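PDB 2GPY: O-methyltransferase from Bacillus halodurans, which probably transfers a methyl group from S-adenosylmethionine to a hydroxyl group of a still unidentified acceptor, as in related O-methyltransferases. Local coordinates for residues B[34-38]-B[64-68]; B[55-61]-B[125-131]; B[139-144]-B[190-194]; B[150-154]-B[211-215]. The contacts are given in a common frame with arbitrary orientation. Where two conformers were deposited one is given. Residue numbers count along the deposited sequence, not the author numbering.

Interaction 1: B[34-38]-B[64-68]; sequences QVPIM and AIGYS
Residues 34-38 form an irregular connection after helix 21-32, opened by Q34, whose positive phi (50°) belongs to a Schellman motif; V35 to M38 then run extended, with psi between 125° and 142°. Facing them, 64-68 turns from A64 (phi/psi 56/-124) to G66, the N-cap of helix 67-75. CA atoms pair P36 with A64 (6.6 Å), I37 with Y67 (7.0 Å) and M38 with S68 (7.3 Å). No direct hydrogen bond crosses. V35 (t) brings CG1 to 4.1 Å from A64 CB and 4.0 Å from I65 CG2. I37, t at chi1 and chi2, lays CD1 over the Y67 ring, 3.7 Å from its centroid and 11° off the normal, a CH-pi contact. Y67 (t, chi2 81°) sends OH to E27, while one water donates to Y67 OH and M38 O, 2.9 Å from each. Selenomethionine M38, t throughout, packs on F131. The glycine-bearing turn between strand 57-61 and helix 67-75 is characteristic of the Rossmann-like methyltransferase fold, where it commonly borders the S-adenosylmethionine pocket.

Interaction 2: B[55-61]-B[125-131]; sequences PARILEI and PLFDVLF
Strands 57-61 and 129-131 run parallel, their axes 4.7 Å apart at 18°, with I58 paired to V129, L59 to L130 and E60 to F131. Along the second segment, P125 O accepts from R57 NH2 (3.1 Å) and L126 O from R57 NE (3.2 Å). F127 (m) is sandwiched: R57 CZ lies 4.5 Å from its ring centroid as an off-centre cation-pi partner, and L59 CB sits 3.5 Å from the centroid over the opposite face. At the D128 corner, OD2 accepts from A56 N (2.8 Å) and R57 N (3.0 Å), OD1 salt-bridges R151, and D128 N donates to R57 O (2.9 Å). V129 O then accepts from L59 N (2.9 Å). L130 (t, p) sets CD1 3.8 Å from L59 CD2. F131 N donates to L59 O (2.8 Å), and F131 O accepts from I61 N (3.1 Å). In this central part of the Rossmann-like sheet, helix 67-75 covers E60 and F131; L59 and L130 point oppositely, toward Y146 of helix 139-146, and strand 80-85 pairs with the other edge of 57-61.

Interaction 3: B[139-144]-B[190-194]; sequences YRRFFD and WLLEH. With ZN (zinc ion), chain J.
A zinc ion joins the two segments at one end: D144 OD1 and H194 NE2 each bind it at 2.1 Å, and a water completes the observed ligands, also at 2.1 Å. That water also donates a weak hydrogen bond of 3.3 Å to D144 OD2. Segment 139-144 is helical throughout, and 190-194 comprises the last part of a helix and H194; their nearest CA pairs are well separated, R140 to L191 at 8.6 Å and D144 to H194 at 10.2 Å, leaving room for large side chains. W190 (p, chi2 -99°) has the largest covered area, 127 Å². The R140 guanidinium lies flat on its face, centres 3.9 Å apart and planes at 3°, with R140 CD 3.5 Å from the five-membered-ring centroid. W190 directs the edge of its six-membered ring at the face of F143 (t), centroids 5.0 Å apart and planes at 80°; F143 in turn directs an edge at the face of H194, ring centroids 5.1 Å apart. Y139 (t) completes this aromatic cluster obliquely, its CE2 3.4 Å from W190 CZ2, while its OH bonds S158. L191 (t, p) places CD1 3.6 Å from F143 CE2. Beneath the pair lies the sheet: Y139 and F143 rest on I132 of strand 127-133, L191 on T199, A209 and S211 of the two antiparallel strands, and Y197 meets F143 edge-to-face.

Interaction 4: B[150-154]-B[211-215]; sequences VRPGG and SIKRE
This turn-to-strand contact sits at one end of the central sheet, where the loop entering strand 154-159 meets the end of the antiparallel strand 208-213. R151 to G154 make a type II beta turn, closed by G154 N to R151 O at 2.9 Å; P152 (-53/137) and G153 (85/-10) occupy its corners. The positive phi of G153 would jam a CB against the preceding carbonyl, and a CB on G154 would clash with V150 CG1. The nearest CA pairs are G153 to K213 (4.9 Å) and P152 to E215 (5.1 Å). The backbone of K213 makes both main-chain bonds: its N donates to G154 O (2.9 Å, 178°) and its O accepts from G153 N (2.8 Å). This antiparallel pairing attaches strand 208-213 to strand 154-159; strands 208-213 and 197-202 form the antiparallel addition to the parallel Rossmann-like sheet, as in class I methyltransferases. K213 stretches its side chain (t throughout) across the turn, NZ reaching V150 O at 2.9 Å and S147 O beyond. R151 (p) points away from 211-215; its NH1 donates to P152 O (3.0 Å), and its NE salt-bridges D128. I212 sets CG2 3.9 Å from G153 O and packs on K51 of the second subunit.

In the fold
All four contacts belong to one Rossmann-like domain. Interactions 2 and 4, centres 11 Å apart, reach the same sheet and are joined by the D128-R151 salt bridge, OD1 to NE at 2.7 Å. Interaction 1, its centre 18 Å from that of interaction 2, touches it through S68 and M38 against F131. Interaction 3 meets interaction 2 where I61 packs on F142, and interaction 4 through L191 and S211. Interactions 1 and 4, 26 Å between centres, lie on opposite sides of the chain's centre. Along the chain 1 and 2 alternate, as do 3 and 4, and both of the first pair close before the second opens. The early parallel strands and the later antiparallel ones belong to one mixed sheet.

Interaction 1: B[34-38]-B[64-68]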
loop_
_atom_site.group_PDB
_atom_site.type_symbol
_atom_site.label_atom_id
_atom_site.label_comp_id
_atom_site.label_asym_id
_atom_site.label_seq_id
_atom_site.Cartn_x
_atom_site.Cartn_y
_atom_site.Cartn_z
ATOM N N GLN B 34 -11.721 -9.170 -26.562
ATOM C CA GLN B 34 -10.501 -8.345 -26.502
ATOM C C GLN B 34 -10.729 -6.902 -25.997
ATOM O O GLN B 34 -10.323 -5.911 -26.608
ATOM C CB GLN B 34 -9.703 -8.421 -27.822
ATOM C CG GLN B 34 -9.083 -9.820 -28.055
ATOM C CD GLN B 34 -8.036 -10.170 -26.986
ATOM O OE1 GLN B 34 -8.292 -10.945 -26.057
ATOM N NE2 GLN B 34 -6.859 -9.571 -27.104
ATOM N N VAL B 35 -11.397 -6.816 -24.852
ATOM C CA VAL B 35 -11.616 -5.564 -24.170
ATOM C C VAL B 35 -10.564 -5.486 -23.057
ATOM O O VAL B 35 -10.413 -6.452 -22.309
ATOM C CB VAL B 35 -13.034 -5.522 -23.555
ATOM C CG1 VAL B 35 -13.193 -4.335 -22.648
ATOM C CG2 VAL B 35 -14.096 -5.499 -24.659
ATOM N N PRO B 36 -9.852 -4.337 -22.940
ATOM C CA PRO B 36 -8.893 -4.100 -21.855
ATOM C C PRO B 36 -9.438 -4.468 -20.481
ATOM O O PRO B 36 -10.506 -4.004 -20.113
ATOM C CB PRO B 36 -8.702 -2.572 -21.894
ATOM C CG PRO B 36 -8.835 -2.244 -23.352
ATOM C CD PRO B 36 -9.930 -3.174 -23.849
ATOM N N ILE B 37 -8.723 -5.320 -19.760
ATOM C CA ILE B 37 -9.126 -5.741 -18.421
ATOM C C ILE B 37 -7.857 -5.937 -17.627
ATOM O O ILE B 37 -6.857 -6.395 -18.183
ATOM C CB ILE B 37 -9.958 -7.065 -18.461
ATOM C CG1 ILE B 37 -10.478 -7.449 -17.086
ATOM C CG2 ILE B 37 -9.167 -8.223 -19.066
ATOM C CD1 ILE B 37 -11.545 -8.566 -17.117
HETATM N N MSE B 38 -7.876 -5.558 -16.349
HETATM C CA MSE B 38 -6.737 -5.834 -15.485
HETATM C C MSE B 38 -6.595 -7.318 -15.269
HETATM O O MSE B 38 -7.582 -8.030 -15.040
HETATM C CB MSE B 38 -6.881 -5.131 -14.119
HETATM C CG MSE B 38 -5.571 -4.974 -13.429
HETATM SE SE MSE B 38 -5.839 -3.888 -11.839
HETATM C CE MSE B 38 -3.993 -3.798 -11.411
ATOM N N ALA B 64 -13.924 0.979 -19.480
ATOM C CA ALA B 64 -13.985 -0.178 -20.365
ATOM C C ALA B 64 -15.369 -0.814 -20.134
ATOM O O ALA B 64 -16.358 -0.089 -20.228
ATOM C CB ALA B 64 -12.764 -1.142 -20.104
ATOM N N ILE B 65 -15.485 -2.094 -19.769
ATOM C CA ILE B 65 -16.837 -2.649 -19.547
ATOM C C ILE B 65 -17.236 -2.685 -18.071
ATOM O O ILE B 65 -18.183 -3.380 -17.692
ATOM C CB ILE B 65 -17.086 -4.036 -20.269
ATOM C CG1 ILE B 65 -16.115 -5.106 -19.741
ATOM C CG2 ILE B 65 -17.068 -3.855 -21.813
ATOM C CD1 ILE B 65 -16.596 -6.539 -19.958
ATOM N N GLY B 66 -16.480 -1.959 -17.235
ATOM C CA GLY B 66 -16.839 -1.757 -15.836
ATOM C C GLY B 66 -16.286 -2.787 -14.853
ATOM O O GLY B 66 -16.636 -2.762 -13.675
ATOM N N TYR B 67 -15.391 -3.655 -15.310
ATOM C CA TYR B 67 -14.836 -4.691 -14.427
ATOM C C TYR B 67 -14.106 -4.138 -13.190
ATOM O O TYR B 67 -14.423 -4.536 -12.049
ATOM C CB TYR B 67 -13.925 -5.590 -15.239
ATOM C CG TYR B 67 -13.308 -6.721 -14.450
ATOM C CD1 TYR B 67 -14.021 -7.878 -14.193
ATOM C CD2 TYR B 67 -12.000 -6.622 -13.995
ATOM C CE1 TYR B 67 -13.433 -8.930 -13.462
ATOM C CE2 TYR B 67 -11.401 -7.660 -13.296
ATOM C CZ TYR B 67 -12.114 -8.802 -13.037
ATOM O OH TYR B 67 -11.462 -9.814 -12.371
ATOM N N SER B 68 -13.171 -3.204 -13.398
ATOM C CA SER B 68 -12.416 -2.645 -12.255
ATOM C C SER B 68 -13.305 -1.824 -11.315
ATOM O O SER B 68 -13.169 -1.936 -10.100
ATOM C CB SER B 68 -11.175 -1.859 -12.699
ATOM O OG SER B 68 -10.203 -2.740 -13.241
HETATM O O HOH W 1 -9.099 -10.270 -14.039
#

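Interaction 2: B[55-61]-B[125-131]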
loop_
_atom_site.group_PDB
_atom_site.type_symbol
_atom_site.label_atom_id
_atom_site.label_comp_id
_atom_site.label_asym_id
_atom_site.label_seq_id
_atom_site.Cartn_x
_atom_site.Cartn_y
_atom_site.Cartn_z
ATOM N N PRO B 55 -10.066 3.842 1.052
ATOM C CA PRO B 55 -10.493 5.116 0.449
ATOM C C PRO B 55 -12.020 5.216 0.429
ATOM O O PRO B 55 -12.688 4.188 0.358
ATOM C CB PRO B 55 -9.923 5.036 -0.958
ATOM C CG PRO B 55 -9.878 3.549 -1.281
ATOM C CD PRO B 55 -9.563 2.886 0.042
ATOM N N ALA B 56 -12.556 6.435 0.537
ATOM C CA ALA B 56 -13.996 6.652 0.424
ATOM C C ALA B 56 -14.449 7.020 -0.995
ATOM O O ALA B 56 -15.609 6.797 -1.347
ATOM C CB ALA B 56 -14.447 7.746 1.416
ATOM N N ARG B 57 -13.562 7.624 -1.783
ATOM C CA ARG B 57 -13.945 8.197 -3.091
ATOM C C ARG B 57 -12.839 7.862 -4.090
ATOM O O ARG B 57 -11.668 8.202 -3.863
ATOM C CB ARG B 57 -14.096 9.718 -2.989
ATOM C CG ARG B 57 -15.290 10.204 -2.114
ATOM C CD ARG B 57 -15.348 11.728 -2.057
ATOM N NE ARG B 57 -15.311 12.345 -3.389
ATOM C CZ ARG B 57 -16.266 12.247 -4.315
ATOM N NH1 ARG B 57 -17.379 11.542 -4.099
ATOM N NH2 ARG B 57 -16.101 12.860 -5.479
ATOM N N ILE B 58 -13.205 7.185 -5.176
ATOM C CA ILE B 58 -12.239 6.729 -6.194
ATOM C C ILE B 58 -12.676 7.287 -7.545
ATOM O O ILE B 58 -13.876 7.243 -7.900
ATOM C CB ILE B 58 -12.204 5.194 -6.266
ATOM C CG1 ILE B 58 -11.795 4.619 -4.896
ATOM C CG2 ILE B 58 -11.266 4.694 -7.435
ATOM C CD1 ILE B 58 -12.129 3.106 -4.717
ATOM N N LEU B 59 -11.720 7.841 -8.285
ATOM C CA LEU B 59 -11.952 8.265 -9.672
ATOM C C LEU B 59 -11.130 7.374 -10.618
ATOM O O LEU B 59 -9.925 7.164 -10.424
ATOM C CB LEU B 59 -11.552 9.730 -9.852
ATOM C CG LEU B 59 -11.578 10.230 -11.300
ATOM C CD1 LEU B 59 -12.996 10.169 -11.903
ATOM C CD2 LEU B 59 -11.016 11.626 -11.368
ATOM N N GLU B 60 -11.791 6.835 -11.634
ATOM C CA GLU B 60 -11.129 5.983 -12.604
ATOM C C GLU B 60 -11.280 6.559 -13.995
ATOM O O GLU B 60 -12.376 6.953 -14.381
ATOM C CB GLU B 60 -11.751 4.576 -12.574
ATOM C CG GLU B 60 -11.459 3.725 -13.806
ATOM C CD GLU B 60 -12.112 2.359 -13.683
ATOM O OE1 GLU B 60 -13.352 2.272 -13.806
ATOM O OE2 GLU B 60 -11.364 1.400 -13.378
ATOM N N ILE B 61 -10.188 6.587 -14.749
ATOM C CA ILE B 61 -10.263 7.044 -16.127
ATOM C C ILE B 61 -10.128 5.824 -17.017
ATOM O O ILE B 61 -9.062 5.195 -17.043
ATOM C CB ILE B 61 -9.133 8.032 -16.464
ATOM C CG1 ILE B 61 -9.013 9.139 -15.382
ATOM C CG2 ILE B 61 -9.314 8.593 -17.909
ATOM C CD1 ILE B 61 -10.264 9.973 -15.121
ATOM N N PRO B 125 -16.107 16.583 -4.917
ATOM C CA PRO B 125 -15.168 16.630 -3.798
ATOM C C PRO B 125 -13.894 15.888 -4.187
ATOM O O PRO B 125 -13.924 15.053 -5.099
ATOM C CB PRO B 125 -15.898 15.871 -2.681
ATOM C CG PRO B 125 -17.321 15.781 -3.108
ATOM C CD PRO B 125 -17.329 15.825 -4.596
ATOM N N LEU B 126 -12.791 16.192 -3.514
ATOM C CA LEU B 126 -11.510 15.544 -3.812
ATOM C C LEU B 126 -11.618 14.024 -3.657
ATOM O O LEU B 126 -12.389 13.518 -2.846
ATOM C CB LEU B 126 -10.392 16.096 -2.913
ATOM C CG LEU B 126 -9.953 17.559 -3.061
ATOM C CD1 LEU B 126 -8.941 17.913 -1.991
ATOM C CD2 LEU B 126 -9.393 17.859 -4.461
ATOM N N PHE B 127 -10.851 13.311 -4.475
ATOM C CA PHE B 127 -10.800 11.868 -4.468
ATOM C C PHE B 127 -9.631 11.371 -3.608
ATOM O O PHE B 127 -8.628 12.050 -3.478
ATOM C CB PHE B 127 -10.674 11.381 -5.920
ATOM C CG PHE B 127 -11.909 11.633 -6.741
ATOM C CD1 PHE B 127 -12.977 10.736 -6.703
ATOM C CD2 PHE B 127 -12.030 12.800 -7.521
ATOM C CE1 PHE B 127 -14.164 10.972 -7.464
ATOM C CE2 PHE B 127 -13.203 13.046 -8.284
ATOM C CZ PHE B 127 -14.269 12.126 -8.247
ATOM N N ASP B 128 -9.795 10.200 -3.000
ATOM C CA ASP B 128 -8.736 9.537 -2.254
ATOM C C ASP B 128 -7.834 8.750 -3.179
ATOM O O ASP B 128 -6.697 8.491 -2.836
ATOM C CB ASP B 128 -9.336 8.567 -1.229
ATOM C CG ASP B 128 -10.248 9.273 -0.252
ATOM O OD1 ASP B 128 -9.754 10.211 0.374
ATOM O OD2 ASP B 128 -11.455 8.920 -0.161
ATOM N N VAL B 129 -8.376 8.332 -4.326
ATOM C CA VAL B 129 -7.639 7.483 -5.269
ATOM C C VAL B 129 -8.004 7.919 -6.687
ATOM O O VAL B 129 -9.182 8.133 -6.978
ATOM C CB VAL B 129 -8.019 5.952 -5.103
ATOM C CG1 VAL B 129 -7.400 5.092 -6.248
ATOM C CG2 VAL B 129 -7.629 5.394 -3.724
ATOM N N LEU B 130 -6.989 8.005 -7.561
ATOM C CA LEU B 130 -7.168 8.142 -8.994
ATOM C C LEU B 130 -6.558 6.906 -9.628
ATOM O O LEU B 130 -5.419 6.565 -9.325
ATOM C CB LEU B 130 -6.405 9.402 -9.498
ATOM C CG LEU B 130 -6.295 9.557 -11.018
ATOM C CD1 LEU B 130 -7.741 9.660 -11.691
ATOM C CD2 LEU B 130 -5.409 10.753 -11.454
ATOM N N PHE B 131 -7.298 6.234 -10.497
ATOM C CA PHE B 131 -6.819 4.994 -11.105
ATOM C C PHE B 131 -6.731 5.219 -12.609
ATOM O O PHE B 131 -7.749 5.484 -13.251
ATOM C CB PHE B 131 -7.824 3.856 -10.764
ATOM C CG PHE B 131 -7.419 2.484 -11.261
ATOM C CD1 PHE B 131 -6.089 2.145 -11.455
ATOM C CD2 PHE B 131 -8.389 1.509 -11.489
ATOM C CE1 PHE B 131 -5.724 0.847 -11.913
ATOM C CE2 PHE B 131 -8.032 0.209 -11.970
ATOM C CZ PHE B 131 -6.706 -0.106 -12.178
#

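Interaction 3: B[139-144]-B[190-194]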
loop_
_atom_site.group_PDB
_atom_site.type_symbol
_atom_site.label_atom_id
_atom_site.label_comp_id
_atom_site.label_asym_id
_atom_site.label_seq_id
_atom_site.Cartn_x
_atom_site.Cartn_y
_atom_site.Cartn_z
ATOM N N TYR B 139 -2.112 8.842 -21.177
ATOM C CA TYR B 139 -1.773 8.561 -19.780
ATOM C C TYR B 139 -1.182 9.795 -19.052
ATOM O O TYR B 139 -1.628 10.168 -17.976
ATOM C CB TYR B 139 -0.782 7.389 -19.742
ATOM C CG TYR B 139 -0.128 7.117 -18.409
ATOM C CD1 TYR B 139 -0.884 6.773 -17.290
ATOM C CD2 TYR B 139 1.256 7.166 -18.277
ATOM C CE1 TYR B 139 -0.261 6.504 -16.047
ATOM C CE2 TYR B 139 1.880 6.883 -17.068
ATOM C CZ TYR B 139 1.122 6.574 -15.955
ATOM O OH TYR B 139 1.773 6.299 -14.761
ATOM N N ARG B 140 -0.193 10.430 -19.660
ATOM C CA ARG B 140 0.463 11.590 -19.038
ATOM C C ARG B 140 -0.479 12.786 -18.898
ATOM O O ARG B 140 -0.446 13.487 -17.883
ATOM C CB ARG B 140 1.620 12.057 -19.891
ATOM C CG ARG B 140 2.868 11.275 -19.775
ATOM C CD ARG B 140 3.991 12.289 -19.631
ATOM N NE ARG B 140 5.148 11.997 -20.465
ATOM C CZ ARG B 140 6.328 12.592 -20.336
ATOM N NH1 ARG B 140 6.522 13.505 -19.390
ATOM N NH2 ARG B 140 7.319 12.264 -21.149
ATOM N N ARG B 141 -1.282 13.038 -19.933
ATOM C CA ARG B 141 -2.249 14.136 -19.894
ATOM C C ARG B 141 -3.290 13.868 -18.817
ATOM O O ARG B 141 -3.669 14.788 -18.095
ATOM C CB ARG B 141 -2.927 14.360 -21.258
ATOM C CG ARG B 141 -1.979 14.878 -22.329
ATOM C CD ARG B 141 -2.771 15.321 -23.532
ATOM N NE ARG B 141 -2.999 16.765 -23.503
ATOM C CZ ARG B 141 -3.840 17.407 -24.311
ATOM N NH1 ARG B 141 -4.568 16.735 -25.204
ATOM N NH2 ARG B 141 -3.963 18.726 -24.219
ATOM N N PHE B 142 -3.719 12.605 -18.678
ATOM C CA PHE B 142 -4.662 12.245 -17.622
ATOM C C PHE B 142 -4.075 12.472 -16.234
ATOM O O PHE B 142 -4.764 12.964 -15.319
ATOM C CB PHE B 142 -5.092 10.775 -17.709
ATOM C CG PHE B 142 -5.927 10.450 -18.908
ATOM C CD1 PHE B 142 -6.710 11.428 -19.519
ATOM C CD2 PHE B 142 -5.942 9.153 -19.412
ATOM C CE1 PHE B 142 -7.498 11.115 -20.628
ATOM C CE2 PHE B 142 -6.722 8.837 -20.547
ATOM C CZ PHE B 142 -7.495 9.814 -21.136
ATOM N N PHE B 143 -2.814 12.077 -16.075
ATOM C CA PHE B 143 -2.106 12.301 -14.818
ATOM C C PHE B 143 -2.096 13.797 -14.465
ATOM O O PHE B 143 -2.506 14.174 -13.373
ATOM C CB PHE B 143 -0.675 11.744 -14.857
ATOM C CG PHE B 143 0.041 11.799 -13.513
ATOM C CD1 PHE B 143 0.633 12.971 -13.052
ATOM C CD2 PHE B 143 0.087 10.688 -12.705
ATOM C CE1 PHE B 143 1.278 13.011 -11.798
ATOM C CE2 PHE B 143 0.718 10.713 -11.454
ATOM C CZ PHE B 143 1.339 11.878 -11.011
ATOM N N ASP B 144 -1.643 14.638 -15.393
ATOM C CA ASP B 144 -1.512 16.077 -15.115
ATOM C C ASP B 144 -2.860 16.730 -14.792
ATOM O O ASP B 144 -2.953 17.599 -13.917
ATOM C CB ASP B 144 -0.841 16.779 -16.300
ATOM C CG ASP B 144 0.677 16.603 -16.295
ATOM O OD1 ASP B 144 1.206 16.042 -15.315
ATOM O OD2 ASP B 144 1.351 17.017 -17.255
ATOM N N TRP B 190 9.426 9.970 -15.959
ATOM C CA TRP B 190 8.729 11.235 -15.660
ATOM C C TRP B 190 7.863 11.029 -14.440
ATOM O O TRP B 190 7.727 11.917 -13.607
ATOM C CB TRP B 190 7.890 11.747 -16.852
ATOM C CG TRP B 190 6.636 10.971 -17.097
ATOM C CD1 TRP B 190 6.446 9.991 -18.028
ATOM C CD2 TRP B 190 5.385 11.090 -16.378
ATOM N NE1 TRP B 190 5.155 9.488 -17.932
ATOM C CE2 TRP B 190 4.489 10.147 -16.932
ATOM C CE3 TRP B 190 4.939 11.905 -15.328
ATOM C CZ2 TRP B 190 3.178 9.993 -16.463
ATOM C CZ3 TRP B 190 3.629 11.746 -14.865
ATOM C CH2 TRP B 190 2.771 10.797 -15.435
ATOM N N LEU B 191 7.296 9.834 -14.325
ATOM C CA LEU B 191 6.433 9.533 -13.209
ATOM C C LEU B 191 7.263 9.480 -11.933
ATOM O O LEU B 191 6.888 10.055 -10.910
ATOM C CB LEU B 191 5.729 8.189 -13.434
ATOM C CG LEU B 191 4.830 7.789 -12.272
ATOM C CD1 LEU B 191 3.756 8.867 -12.004
ATOM C CD2 LEU B 191 4.194 6.432 -12.579
ATOM N N LEU B 192 8.408 8.802 -12.010
ATOM C CA LEU B 192 9.214 8.549 -10.818
ATOM C C LEU B 192 9.846 9.807 -10.204
ATOM O O LEU B 192 10.166 9.808 -9.004
ATOM C CB LEU B 192 10.257 7.470 -11.108
ATOM C CG LEU B 192 9.605 6.120 -11.445
ATOM C CD1 LEU B 192 10.586 5.134 -12.079
ATOM C CD2 LEU B 192 8.912 5.517 -10.236
ATOM N N GLU B 193 10.016 10.867 -11.002
ATOM C CA GLU B 193 10.657 12.107 -10.525
ATOM C C GLU B 193 9.738 13.342 -10.473
ATOM O O GLU B 193 10.190 14.469 -10.217
ATOM C CB GLU B 193 11.956 12.397 -11.293
ATOM C CG GLU B 193 11.838 12.570 -12.796
ATOM C CD GLU B 193 13.195 12.878 -13.441
ATOM O OE1 GLU B 193 14.247 12.456 -12.892
ATOM O OE2 GLU B 193 13.221 13.555 -14.497
ATOM N N HIS B 194 8.446 13.108 -10.697
ATOM C CA HIS B 194 7.410 14.120 -10.541
ATOM C C HIS B 194 7.344 14.558 -9.078
ATOM O O HIS B 194 7.112 13.719 -8.186
ATOM C CB HIS B 194 6.054 13.506 -10.895
ATOM C CG HIS B 194 5.159 14.435 -11.638
ATOM N ND1 HIS B 194 4.447 15.440 -11.015
ATOM C CD2 HIS B 194 4.888 14.538 -12.960
ATOM C CE1 HIS B 194 3.762 16.111 -11.923
ATOM N NE2 HIS B 194 4.017 15.590 -13.110
HETATM ZN ZN ZN J . 3.072 16.614 -14.621
HETATM O O HOH W 2 4.212 15.765 -16.145
#

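Interaction 4: B[150-154]-B[211-215]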
loop_
_atom_site.group_PDB
_atom_site.type_symbol
_atom_site.label_atom_id
_atom_site.label_comp_id
_atom_site.label_asym_id
_atom_site.label_seq_id
_atom_site.Cartn_x
_atom_site.Cartn_y
_atom_site.Cartn_z
ATOM N N VAL B 150 -6.928 14.807 -6.582
ATOM C CA VAL B 150 -6.641 13.850 -5.514
ATOM C C VAL B 150 -6.196 14.616 -4.233
ATOM O O VAL B 150 -5.394 15.550 -4.307
ATOM C CB VAL B 150 -5.506 12.905 -5.955
ATOM C CG1 VAL B 150 -5.063 11.954 -4.805
ATOM C CG2 VAL B 150 -5.929 12.099 -7.242
ATOM N N ARG B 151 -6.703 14.215 -3.074
ATOM C CA ARG B 151 -6.341 14.868 -1.794
ATOM C C ARG B 151 -4.876 14.584 -1.442
ATOM O O ARG B 151 -4.340 13.585 -1.876
ATOM C CB ARG B 151 -7.237 14.372 -0.655
ATOM C CG ARG B 151 -7.132 12.899 -0.386
ATOM C CD ARG B 151 -7.462 12.531 1.054
ATOM N NE ARG B 151 -7.351 11.077 1.254
ATOM C CZ ARG B 151 -6.358 10.485 1.909
ATOM N NH1 ARG B 151 -5.379 11.216 2.449
ATOM N NH2 ARG B 151 -6.354 9.165 2.039
ATOM N N PRO B 152 -4.216 15.480 -0.677
ATOM C CA PRO B 152 -2.917 15.148 -0.090
ATOM C C PRO B 152 -3.012 13.849 0.696
ATOM O O PRO B 152 -4.003 13.614 1.401
ATOM C CB PRO B 152 -2.641 16.331 0.851
ATOM C CG PRO B 152 -3.380 17.459 0.258
ATOM C CD PRO B 152 -4.619 16.869 -0.367
ATOM N N GLY B 153 -2.011 12.990 0.532
ATOM C CA GLY B 153 -2.008 11.676 1.155
ATOM C C GLY B 153 -2.761 10.632 0.352
ATOM O O GLY B 153 -2.695 9.430 0.657
ATOM N N GLY B 154 -3.474 11.083 -0.677
ATOM C CA GLY B 154 -4.209 10.198 -1.559
ATOM C C GLY B 154 -3.284 9.508 -2.531
ATOM O O GLY B 154 -2.093 9.746 -2.527
ATOM N N SER B 211 1.582 6.125 -6.524
ATOM C CA SER B 211 2.101 7.460 -6.260
ATOM C C SER B 211 1.328 8.047 -5.101
ATOM O O SER B 211 0.109 8.190 -5.174
ATOM C CB SER B 211 1.926 8.350 -7.510
ATOM O OG SER B 211 2.515 7.735 -8.642
ATOM N N ILE B 212 2.021 8.368 -4.014
ATOM C CA ILE B 212 1.357 8.933 -2.862
ATOM C C ILE B 212 1.542 10.455 -2.842
ATOM O O ILE B 212 2.663 10.958 -2.804
ATOM C CB ILE B 212 1.909 8.340 -1.535
ATOM C CG1 ILE B 212 1.967 6.796 -1.628
ATOM C CG2 ILE B 212 1.053 8.803 -0.343
ATOM C CD1 ILE B 212 2.468 6.137 -0.297
ATOM N N LYS B 213 0.426 11.164 -2.829
ATOM C CA LYS B 213 0.457 12.617 -2.964
ATOM C C LYS B 213 0.995 13.256 -1.700
ATOM O O LYS B 213 0.507 12.995 -0.589
ATOM C CB LYS B 213 -0.924 13.165 -3.322
ATOM C CG LYS B 213 -0.887 14.651 -3.692
ATOM C CD LYS B 213 -2.142 15.072 -4.395
ATOM C CE LYS B 213 -1.936 16.441 -5.033
ATOM N NZ LYS B 213 -3.201 16.897 -5.666
ATOM N N ARG B 214 2.029 14.088 -1.887
ATOM C CA ARG B 214 2.685 14.779 -0.784
ATOM C C ARG B 214 1.820 15.926 -0.299
ATOM O O ARG B 214 0.954 16.421 -1.036
ATOM C CB ARG B 214 4.067 15.301 -1.198
ATOM C CG ARG B 214 5.090 14.209 -1.439
ATOM C CD ARG B 214 6.508 14.759 -1.484
ATOM N NE ARG B 214 7.466 13.659 -1.567
ATOM C CZ ARG B 214 7.965 13.178 -2.705
ATOM N NH1 ARG B 214 7.622 13.722 -3.865
ATOM N NH2 ARG B 214 8.826 12.163 -2.681
ATOM N N GLU B 215 2.067 16.348 0.940
ATOM C CA GLU B 215 1.306 17.412 1.578
ATOM C C GLU B 215 1.387 18.752 0.836
ATOM O O GLU B 215 2.459 19.343 0.699
ATOM C CB GLU B 215 1.755 17.569 3.034
ATOM C CG GLU B 215 1.195 18.798 3.732
ATOM C CD GLU B 215 0.773 18.509 5.153
ATOM O OE1 GLU B 215 0.523 17.320 5.468
ATOM O OE2 GLU B 215 0.683 19.457 5.955
#